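Local coordinates for putative nitrite reductase NADPH (Small subunit) oxidoreductase protein (Vibrio parahaemolyticus RIMD 2210633, PDB 3C0D) that probably serves as the small subunit of an NAD(P)H-dependent nitrite reductase, with a Rieske-like [2Fe-2S] domain fold, at residues Asp45-Pro48 with Val54-Arg57; Cys68-Ser71 with Gln76-Ser79; Leu32-Ile35 with Gly39-Ala42; Glu26-Ala31 with Lys94-Thr99. One frame throughout, in Å; residues are numbered along the deposited sequence.

Contact 1: residues Asp45-Pro48 with Val54-Arg57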
loop_
_atom_site.group_PDB
_atom_site.type_symbol
_atom_site.label_atom_id
_atom_site.label_comp_id
_atom_site.label_asym_id
_atom_site.label_seq_id
_atom_site.Cartn_x
_atom_site.Cartn_y
_atom_site.Cartn_z
ATOM N N ASP A 45 5.980 -3.530 -0.593
ATOM C CA ASP A 45 5.794 -4.584 0.379
ATOM C C ASP A 45 7.046 -4.818 1.164
ATOM O O ASP A 45 6.979 -5.265 2.301
ATOM C CB ASP A 45 5.363 -5.880 -0.295
ATOM C CG ASP A 45 4.926 -6.936 0.710
ATOM O OD1 ASP A 45 4.132 -6.605 1.620
ATOM O OD2 ASP A 45 5.363 -8.097 0.591
ATOM N N TRP A 46 8.189 -4.515 0.567
ATOM C CA TRP A 46 9.461 -4.687 1.265
ATOM C C TRP A 46 9.635 -3.621 2.372
ATOM O O TRP A 46 9.515 -2.424 2.118
ATOM C CB TRP A 46 10.600 -4.622 0.239
ATOM C CG TRP A 46 12.001 -4.681 0.792
ATOM C CD1 TRP A 46 12.796 -3.627 1.110
ATOM C CD2 TRP A 46 12.776 -5.860 1.046
ATOM N NE1 TRP A 46 14.022 -4.066 1.539
ATOM C CE2 TRP A 46 14.041 -5.433 1.509
ATOM C CE3 TRP A 46 12.529 -7.237 0.920
ATOM C CZ2 TRP A 46 15.059 -6.334 1.855
ATOM C CZ3 TRP A 46 13.541 -8.135 1.261
ATOM C CH2 TRP A 46 14.792 -7.677 1.719
ATOM N N ASP A 47 9.883 -4.082 3.598
ATOM C CA ASP A 47 10.098 -3.226 4.762
ATOM C C ASP A 47 11.551 -2.751 4.767
ATOM O O ASP A 47 12.469 -3.534 5.015
ATOM C CB ASP A 47 9.831 -4.020 6.039
ATOM C CG ASP A 47 10.156 -3.236 7.294
ATOM O OD1 ASP A 47 10.768 -2.152 7.184
ATOM O OD2 ASP A 47 9.806 -3.707 8.394
ATOM N N PRO A 48 11.781 -1.458 4.523
ATOM C CA PRO A 48 13.137 -0.883 4.493
ATOM C C PRO A 48 13.902 -1.011 5.802
ATOM O O PRO A 48 15.120 -0.930 5.830
ATOM C CB PRO A 48 12.882 0.570 4.126
ATOM C CG PRO A 48 11.558 0.837 4.805
ATOM C CD PRO A 48 10.753 -0.406 4.489
ATOM N N VAL A 54 7.154 -7.923 3.851
ATOM C CA VAL A 54 6.247 -8.224 4.939
ATOM C C VAL A 54 5.199 -7.148 5.227
ATOM O O VAL A 54 4.360 -7.328 6.122
ATOM C CB VAL A 54 7.062 -8.515 6.222
ATOM C CG1 VAL A 54 7.628 -7.235 6.803
ATOM C CG2 VAL A 54 6.195 -9.238 7.227
HETATM N N MSE A 55 5.218 -6.052 4.472
HETATM C CA MSE A 55 4.267 -4.982 4.722
HETATM C C MSE A 55 2.820 -5.388 4.552
HETATM O O MSE A 55 1.925 -4.794 5.155
HETATM C CB MSE A 55 4.568 -3.766 3.848
HETATM C CG MSE A 55 5.908 -3.081 4.161
HETATM SE SE MSE A 55 6.283 -2.653 6.062
HETATM C CE MSE A 55 4.864 -1.352 6.378
ATOM N N SER A 56 2.565 -6.410 3.750
ATOM C CA SER A 56 1.183 -6.815 3.567
ATOM C C SER A 56 0.642 -7.392 4.869
ATOM O O SER A 56 -0.557 -7.434 5.095
ATOM C CB SER A 56 1.079 -7.852 2.453
ATOM O OG SER A 56 1.051 -9.163 2.970
ATOM N N ARG A 57 1.539 -7.803 5.748
ATOM C CA ARG A 57 1.137 -8.409 7.003
ATOM C C ARG A 57 1.050 -7.428 8.168
ATOM O O ARG A 57 0.760 -7.825 9.289
ATOM C CB ARG A 57 2.111 -9.546 7.353
ATOM C CG ARG A 57 2.197 -10.698 6.329
ATOM C CD ARG A 57 0.859 -11.401 6.174
ATOM N NE ARG A 57 0.263 -11.676 7.477
ATOM C CZ ARG A 57 -1.045 -11.780 7.693
ATOM N NH1 ARG A 57 -1.895 -11.632 6.682
ATOM N NH2 ARG A 57 -1.501 -12.012 8.923
#
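The D45 carboxylate meets the chain at S56, whose N reaches OD1 of D45 at 2.7 Å, nearly along the C-O axis, though the N-H is bent at 132°. The flat carbonyl group of D45 is approached twice: M55 N lies in its plane, while V54 N stands above it. In this Rieske-like fold the end of strand 39-47 receives three successive amides of the loop that follows strand 52-53. M55 N sits 2.9 Å from D45 O and V54 N 3.1 Å from the same atom, so one carbonyl takes two bonds. The D45 side chain leaves on the far side from its own amide (chi1 -170°), which brings OD1 to the amide of S56 in the 3-10 segment 55-57, where R57 N bonds back to V54 O. T22 and A31 pack against the D45 side chain. The D47 carboxylate finds its polar partners outside the two segments: OD2 lies close to the S71 hydroxyl, too close in the model for the bond's geometry to be trusted, and OD1 takes the amide of I49. Its aliphatic base faces the loop instead: D47 CB lies 4.0 Å from V54 CG1 and 3.8 Å from the SE atom of selenomethionine M55.

Contact 2: residues Cys68-Ser71 with Gln76-Ser79; sequences CVAS and QHFS
The hairpin of strands 67-70 and 77-79 belongs to the three-stranded antiparallel sheet of the Rieske-like domain, and in true Rieske proteins the equivalent hairpin region carries part of the [2Fe-2S] site. The strand segments run at 155° to each other. V69 and F78 form the hydrogen-bonded pair: F78 N meets V69 O at 2.9 Å, and V69 N returns a bond to F78 O, an atom whose position is less certain. Where the strands end, S71 N donates to Q76 O at 2.8 Å, nearly straight out from the carbonyl. The same oxygen also receives a CA-H...O contact from A70 CA at 3.3 Å, so Q76 O receives the N-H of the A70-S71 peptide and the CA-H of A70.

V69 and F78 lie on one face of the sheet, with V69 CG1 4.2 Å from F78 CB. The phenyl ring is met at its edge: V69 O is near the ring plane, 3.9 Å from F78 CD2, and S71 CB approaches F78 CE2 at 4.2 Å. A70 and H77 occupy the other face, and the backbone N of H77 is taken by a carboxylate oxygen of E87.

With chi1 at 173° the S71 hydroxyl stands opposite its own amide nitrogen and points out of the hairpin towards strand 39-47, where D47 is its probable partner at a doubtful, too-short distance. S71 and D47 probably stand where a Rieske protein has a cluster-ligating cysteine and histidine; a serine and an aspartate there suggest that no canonical cluster is held.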
loop_
_atom_site.group_PDB
_atom_site.type_symbol
_atom_site.label_atom_id
_atom_site.label_comp_id
_atom_site.label_asym_id
_atom_site.label_seq_id
_atom_site.Cartn_x
_atom_site.Cartn_y
_atom_site.Cartn_z
ATOM N N CYS A 68 -2.018 4.637 8.872
ATOM C CA CYS A 68 -0.793 4.005 8.444
ATOM C C CYS A 68 -0.767 2.516 8.777
ATOM O O CYS A 68 -1.654 1.995 9.473
ATOM C CB CYS A 68 0.377 4.697 9.144
ATOM S SG CYS A 68 -0.037 6.366 9.732
ATOM N N VAL A 69 0.264 1.841 8.272
ATOM C CA VAL A 69 0.457 0.419 8.522
ATOM C C VAL A 69 1.746 0.196 9.326
ATOM O O VAL A 69 2.817 0.702 8.978
ATOM C CB VAL A 69 0.527 -0.375 7.203
ATOM C CG1 VAL A 69 1.550 0.237 6.281
ATOM C CG2 VAL A 69 0.877 -1.818 7.498
ATOM N N ALA A 70 1.620 -0.558 10.410
ATOM C CA ALA A 70 2.752 -0.879 11.273
ATOM C C ALA A 70 3.519 -2.111 10.756
ATOM O O ALA A 70 2.935 -3.187 10.562
ATOM C CB ALA A 70 2.256 -1.134 12.702
ATOM N N SER A 71 4.819 -1.961 10.523
ATOM C CA SER A 71 5.585 -3.102 10.055
ATOM C C SER A 71 5.421 -4.196 11.102
ATOM O O SER A 71 5.454 -3.920 12.304
ATOM C CB SER A 71 7.065 -2.754 9.898
ATOM O OG SER A 71 7.804 -3.928 9.602
ATOM N N GLN A 76 7.597 -0.140 13.169
ATOM C CA GLN A 76 7.498 1.246 12.710
ATOM C C GLN A 76 6.192 1.495 11.938
ATOM O O GLN A 76 5.650 0.593 11.295
ATOM C CB GLN A 76 8.691 1.624 11.834
ATOM C CG GLN A 76 10.000 1.797 12.583
ATOM C CD GLN A 76 10.849 0.541 12.588
ATOM O OE1 GLN A 76 11.191 0.012 11.534
ATOM N NE2 GLN A 76 11.203 0.064 13.775
ATOM N N HIS A 77 5.687 2.723 12.009
ATOM C CA HIS A 77 4.441 3.081 11.334
ATOM C C HIS A 77 4.689 3.800 10.020
ATOM O O HIS A 77 5.450 4.763 9.956
ATOM C CB HIS A 77 3.590 3.965 12.243
ATOM C CG HIS A 77 3.032 3.242 13.427
ATOM N ND1 HIS A 77 1.932 2.418 13.344
ATOM C CD2 HIS A 77 3.449 3.179 14.713
ATOM C CE1 HIS A 77 1.695 1.876 14.527
ATOM N NE2 HIS A 77 2.602 2.321 15.374
ATOM N N PHE A 78 4.031 3.334 8.969
ATOM C CA PHE A 78 4.184 3.946 7.655
ATOM C C PHE A 78 2.856 4.443 7.093
ATOM O O PHE A 78 1.928 3.655 6.937
ATOM C CB PHE A 78 4.759 2.929 6.681
ATOM C CG PHE A 78 6.169 2.522 6.981
ATOM C CD1 PHE A 78 7.237 3.236 6.447
ATOM C CD2 PHE A 78 6.433 1.382 7.736
ATOM C CE1 PHE A 78 8.558 2.813 6.652
ATOM C CE2 PHE A 78 7.744 0.951 7.946
ATOM C CZ PHE A 78 8.808 1.669 7.400
ATOM N N SER A 79 2.775 5.735 6.776
ATOM C CA SER A 79 1.565 6.326 6.199
ATOM C C SER A 79 1.152 5.708 4.862
ATOM O O SER A 79 1.928 5.748 3.910
ATOM C CB SER A 79 1.773 7.807 5.949
ATOM O OG SER A 79 0.875 8.239 4.939
#

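Contact 3: residues Leu32-Ile35 with Gly39-Ala42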
loop_
_atom_site.group_PDB
_atom_site.type_symbol
_atom_site.label_atom_id
_atom_site.label_comp_id
_atom_site.label_asym_id
_atom_site.label_seq_id
_atom_site.Cartn_x
_atom_site.Cartn_y
_atom_site.Cartn_z
ATOM N N LEU A 32 -1.279 -3.976 -1.375
ATOM C CA LEU A 32 -2.520 -3.243 -1.568
ATOM C C LEU A 32 -3.317 -3.223 -0.274
ATOM O O LEU A 32 -3.417 -4.237 0.418
ATOM C CB LEU A 32 -3.368 -3.869 -2.671
ATOM C CG LEU A 32 -2.753 -3.875 -4.064
ATOM C CD1 LEU A 32 -3.843 -4.119 -5.083
ATOM C CD2 LEU A 32 -2.051 -2.548 -4.337
ATOM N N PHE A 33 -3.885 -2.067 0.050
ATOM C CA PHE A 33 -4.657 -1.923 1.273
ATOM C C PHE A 33 -5.968 -1.225 0.952
ATOM O O PHE A 33 -5.990 -0.026 0.655
ATOM C CB PHE A 33 -3.882 -1.094 2.297
ATOM C CG PHE A 33 -2.796 -1.850 3.001
ATOM C CD1 PHE A 33 -3.105 -2.747 4.027
ATOM C CD2 PHE A 33 -1.451 -1.608 2.698
ATOM C CE1 PHE A 33 -2.082 -3.397 4.759
ATOM C CE2 PHE A 33 -0.411 -2.250 3.418
ATOM C CZ PHE A 33 -0.736 -3.141 4.449
ATOM N N TYR A 34 -7.061 -1.977 1.019
ATOM C CA TYR A 34 -8.381 -1.424 0.736
ATOM C C TYR A 34 -9.013 -0.802 1.983
ATOM O O TYR A 34 -9.293 -1.502 2.951
ATOM C CB TYR A 34 -9.284 -2.528 0.171
ATOM C CG TYR A 34 -10.752 -2.187 0.123
ATOM C CD1 TYR A 34 -11.190 -0.967 -0.390
ATOM C CD2 TYR A 34 -11.711 -3.106 0.546
ATOM C CE1 TYR A 34 -12.560 -0.666 -0.486
ATOM C CE2 TYR A 34 -13.085 -2.819 0.447
ATOM C CZ TYR A 34 -13.501 -1.597 -0.075
ATOM O OH TYR A 34 -14.845 -1.327 -0.237
ATOM N N ILE A 35 -9.222 0.511 1.955
ATOM C CA ILE A 35 -9.843 1.219 3.075
ATOM C C ILE A 35 -11.233 1.648 2.614
ATOM O O ILE A 35 -11.355 2.568 1.807
ATOM C CB ILE A 35 -9.067 2.505 3.460
ATOM C CG1 ILE A 35 -7.569 2.212 3.584
ATOM C CG2 ILE A 35 -9.580 3.038 4.773
ATOM C CD1 ILE A 35 -7.235 1.182 4.660
ATOM N N GLY A 39 -10.713 4.122 -0.237
ATOM C CA GLY A 39 -10.432 3.558 -1.545
ATOM C C GLY A 39 -9.306 2.544 -1.390
ATOM O O GLY A 39 -9.284 1.796 -0.404
ATOM N N VAL A 40 -8.365 2.513 -2.332
ATOM C CA VAL A 40 -7.266 1.555 -2.241
ATOM C C VAL A 40 -5.876 2.205 -2.301
ATOM O O VAL A 40 -5.585 3.005 -3.197
ATOM C CB VAL A 40 -7.391 0.490 -3.353
ATOM C CG1 VAL A 40 -6.386 -0.607 -3.150
ATOM C CG2 VAL A 40 -8.787 -0.098 -3.352
ATOM N N TYR A 41 -5.027 1.872 -1.330
ATOM C CA TYR A 41 -3.660 2.406 -1.283
ATOM C C TYR A 41 -2.601 1.317 -1.532
ATOM O O TYR A 41 -2.716 0.195 -1.039
ATOM C CB TYR A 41 -3.403 3.081 0.061
ATOM C CG TYR A 41 -4.277 4.282 0.287
ATOM C CD1 TYR A 41 -5.597 4.136 0.682
ATOM C CD2 TYR A 41 -3.793 5.572 0.063
ATOM C CE1 TYR A 41 -6.432 5.253 0.851
ATOM C CE2 TYR A 41 -4.610 6.699 0.224
ATOM C CZ TYR A 41 -5.934 6.534 0.618
ATOM O OH TYR A 41 -6.762 7.647 0.762
ATOM N N ALA A 42 -1.570 1.658 -2.297
ATOM C CA ALA A 42 -0.501 0.725 -2.629
ATOM C C ALA A 42 0.811 1.239 -2.079
ATOM O O ALA A 42 1.108 2.420 -2.221
ATOM C CB ALA A 42 -0.393 0.590 -4.128
#
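Four backbone hydrogen bonds join L32-I35 to G39-A42, and they fall in two reciprocal pairs. F33 N gives to Y41 O at 2.8 Å while Y41 N gives to F33 O at 2.9 Å; the second bond is nearly straight at the hydrogen, although its donor is tilted out of the carbonyl plane. Nearer the turn, I35 N reaches G39 O at 2.7 Å, and G39 N reaches I35 O at 2.6 Å in the plane of that carbonyl. In this pair I35 O and G39 O, both acceptors, lie 3.1 Å apart, and each is satisfied by the amide of the other residue. Between the pairs, CA-H...O contacts add a weaker layer, such as V40 CA to F33 O.

The backbones of L32 and Y34 turn to the opposite edge, where they bond with A21 and F18. Strand 28-35 is thus engaged on both sides.

Side chains of L32, Y34, V40 and A42 share one face. L32 CD2 rests 3.6 Å from A42 CB, and the Y34 and V40 side chains cross at about a right angle, CD1 of Y34 lying 3.9 Å from CG2 of V40. G39 O also comes to the edge of the Y34 ring. On the other face, I35 CG1 meets Y41 CD1 at 4.0 Å; F33 shares this face, but its ring leads away from the partner strand. With its positive phi, G39 adopts a backbone shape suited to a residue without a side chain. An antiparallel ladder closed by only three residues between I35 and G39 is a beta hairpin, here of strands 28-35 and 39-47 in a Rieske-like fold.

Contact 4: residues Glu26-Ala31 with Lys94-Thr99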
loop_
_atom_site.group_PDB
_atom_site.type_symbol
_atom_site.label_atom_id
_atom_site.label_comp_id
_atom_site.label_asym_id
_atom_site.label_seq_id
_atom_site.Cartn_x
_atom_site.Cartn_y
_atom_site.Cartn_z
ATOM N N GLU A 26 4.819 -4.319 -12.478
ATOM C CA GLU A 26 6.004 -4.258 -13.298
ATOM C C GLU A 26 7.247 -4.683 -12.538
ATOM O O GLU A 26 8.243 -3.971 -12.527
ATOM C CB GLU A 26 6.175 -2.847 -13.859
ATOM C CG GLU A 26 5.287 -2.600 -15.065
ATOM C CD GLU A 26 5.561 -3.591 -16.197
ATOM O OE1 GLU A 26 6.681 -3.565 -16.771
ATOM O OE2 GLU A 26 4.656 -4.401 -16.510
ATOM N N GLY A 27 7.172 -5.839 -11.885
ATOM C CA GLY A 27 8.326 -6.365 -11.175
ATOM C C GLY A 27 8.573 -6.028 -9.717
ATOM O O GLY A 27 9.275 -6.764 -9.022
ATOM N N GLU A 28 8.014 -4.925 -9.235
ATOM C CA GLU A 28 8.220 -4.534 -7.852
ATOM C C GLU A 28 7.157 -5.101 -6.919
ATOM O O GLU A 28 5.997 -5.207 -7.286
ATOM C CB GLU A 28 8.253 -3.013 -7.754
ATOM C CG GLU A 28 9.394 -2.382 -8.537
ATOM C CD GLU A 28 9.479 -0.870 -8.337
ATOM O OE1 GLU A 28 9.511 -0.421 -7.160
ATOM O OE2 GLU A 28 9.523 -0.141 -9.357
ATOM N N ARG A 29 7.568 -5.466 -5.710
ATOM C CA ARG A 29 6.658 -6.020 -4.716
ATOM C C ARG A 29 5.772 -4.935 -4.165
ATOM O O ARG A 29 6.274 -4.007 -3.544
ATOM C CB ARG A 29 7.420 -6.588 -3.533
ATOM C CG ARG A 29 6.715 -7.762 -2.905
ATOM C CD ARG A 29 7.268 -8.995 -3.524
ATOM N NE ARG A 29 8.135 -8.609 -4.615
ATOM C CZ ARG A 29 9.001 -9.428 -5.166
ATOM N NH1 ARG A 29 9.095 -10.668 -4.705
ATOM N NH2 ARG A 29 9.760 -9.014 -6.170
ATOM N N VAL A 30 4.460 -5.064 -4.345
ATOM C CA VAL A 30 3.524 -4.055 -3.857
ATOM C C VAL A 30 2.493 -4.618 -2.877
ATOM O O VAL A 30 2.067 -5.770 -2.987
ATOM C CB VAL A 30 2.780 -3.396 -5.039
ATOM C CG1 VAL A 30 1.900 -2.272 -4.546
ATOM C CG2 VAL A 30 3.778 -2.893 -6.054
ATOM N N ALA A 31 2.099 -3.793 -1.915
ATOM C CA ALA A 31 1.110 -4.189 -0.924
ATOM C C ALA A 31 -0.138 -3.338 -1.125
ATOM O O ALA A 31 -0.060 -2.118 -1.077
ATOM C CB ALA A 31 1.667 -3.992 0.495
ATOM N N LYS A 94 7.732 3.350 -1.102
ATOM C CA LYS A 94 7.380 3.764 -2.452
ATOM C C LYS A 94 5.873 3.570 -2.601
ATOM O O LYS A 94 5.294 2.626 -2.047
ATOM C CB LYS A 94 8.145 2.937 -3.495
ATOM C CG LYS A 94 7.899 3.384 -4.923
ATOM C CD LYS A 94 8.813 2.672 -5.904
ATOM C CE LYS A 94 8.564 3.134 -7.348
ATOM N NZ LYS A 94 9.307 2.338 -8.384
ATOM N N THR A 95 5.246 4.481 -3.343
ATOM C CA THR A 95 3.801 4.461 -3.563
ATOM C C THR A 95 3.412 4.350 -5.029
ATOM O O THR A 95 4.173 4.722 -5.912
ATOM C CB THR A 95 3.146 5.739 -3.021
ATOM O OG1 THR A 95 3.842 6.879 -3.543
ATOM C CG2 THR A 95 3.191 5.764 -1.499
ATOM N N TRP A 96 2.214 3.839 -5.277
ATOM C CA TRP A 96 1.695 3.701 -6.633
ATOM C C TRP A 96 0.278 4.267 -6.683
ATOM O O TRP A 96 -0.548 3.942 -5.833
ATOM C CB TRP A 96 1.667 2.231 -7.050
ATOM C CG TRP A 96 2.999 1.678 -7.466
ATOM C CD1 TRP A 96 3.468 1.536 -8.743
ATOM C CD2 TRP A 96 4.019 1.165 -6.605
ATOM N NE1 TRP A 96 4.714 0.962 -8.728
ATOM C CE2 TRP A 96 5.078 0.724 -7.428
ATOM C CE3 TRP A 96 4.142 1.033 -5.217
ATOM C CZ2 TRP A 96 6.247 0.157 -6.909
ATOM C CZ3 TRP A 96 5.310 0.467 -4.696
ATOM C CH2 TRP A 96 6.346 0.037 -5.545
ATOM N N ARG A 97 0.007 5.109 -7.676
ATOM C CA ARG A 97 -1.307 5.709 -7.820
ATOM C C ARG A 97 -2.317 4.616 -8.183
ATOM O O ARG A 97 -2.117 3.880 -9.146
ATOM C CB ARG A 97 -1.279 6.781 -8.916
ATOM C CG ARG A 97 -0.218 7.880 -8.742
ATOM C CD ARG A 97 -0.662 9.148 -9.465
ATOM N NE ARG A 97 -1.958 9.582 -8.941
ATOM C CZ ARG A 97 -2.807 10.388 -9.573
ATOM N NH1 ARG A 97 -2.506 10.870 -10.774
ATOM N NH2 ARG A 97 -3.973 10.693 -9.010
ATOM N N VAL A 98 -3.407 4.510 -7.428
ATOM C CA VAL A 98 -4.395 3.469 -7.700
ATOM C C VAL A 98 -5.849 3.953 -7.720
ATOM O O VAL A 98 -6.243 4.815 -6.934
ATOM C CB VAL A 98 -4.261 2.333 -6.657
ATOM C CG1 VAL A 98 -5.257 1.228 -6.944
ATOM C CG2 VAL A 98 -2.862 1.776 -6.682
ATOM N N THR A 99 -6.645 3.383 -8.622
ATOM C CA THR A 99 -8.059 3.735 -8.736
ATOM C C THR A 99 -8.923 2.486 -8.868
ATOM O O THR A 99 -8.441 1.418 -9.260
ATOM C CB THR A 99 -8.336 4.637 -9.952
ATOM O OG1 THR A 99 -7.858 4.000 -11.148
ATOM C CG2 THR A 99 -7.658 5.978 -9.770
#
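Charge holds the outer part of this contact, where E28 and K94 form a salt bridge. K94 NZ lies 2.7 Å from E28 OE2, using the syn lone pair of that oxygen, and makes a weak second bond to E28 OE1 at 3.0 Å. Both side chains are extended beyond CG and cross at about a right angle; OE2 is the stronger partner of the ammonium group.

Packing on the indole of W96 is the second kind of interaction. V30 CG2 sits over the six-membered ring, 3.8 Å from its centroid and only 4° off the normal, a close-fitting CH-pi contact. K94 CG lies 3.7 Å above the opposite face of the W96 indole, offset towards the rim, so a methyl of one strand and the stem of the lysine two residues before the tryptophan flank the two faces. W96 CG is anti to the carbonyl carbon (chi1 -79°), which carries the indole across towards V30.

Strands 28-35 and 95-100 both pair with strand 39-47 in the curled antiparallel sheet of the Rieske-like fold, and the two segments share no backbone bond. What joins them is the span of side chains over the intervening strand, with A42 packed against V30 and I25 against the indole.

Edge contacts make the third group. E28 OE1 approaches W96 CZ2 at 3.3 Å near the ring plane, with the carboxylate turned 69° from the indole, and E28 CD also lies in that plane at the ring edge.

In the fold
Along the chain contact 3 closes first, then contact 1, then contact 2, and all three fall between the two segments of contact 4, whose ends are 63 residues apart. In the larger antiparallel sheet contact 3 joins strands 28-35 and 39-47, contact 4 uses 28-35 and 95-100, and contact 1 takes part through 39-47 alone; contact 2 belongs to the separate three-stranded sheet. Contact 1 ties this small sheet to the larger one, its centre 10 Å from that of contact 2, with M55 packed on F78 and V69. F33 of contact 3 also touches V69. Contacts 2 and 4, centres 16 Å apart, do not touch and flank the centre of this Rieske-like domain.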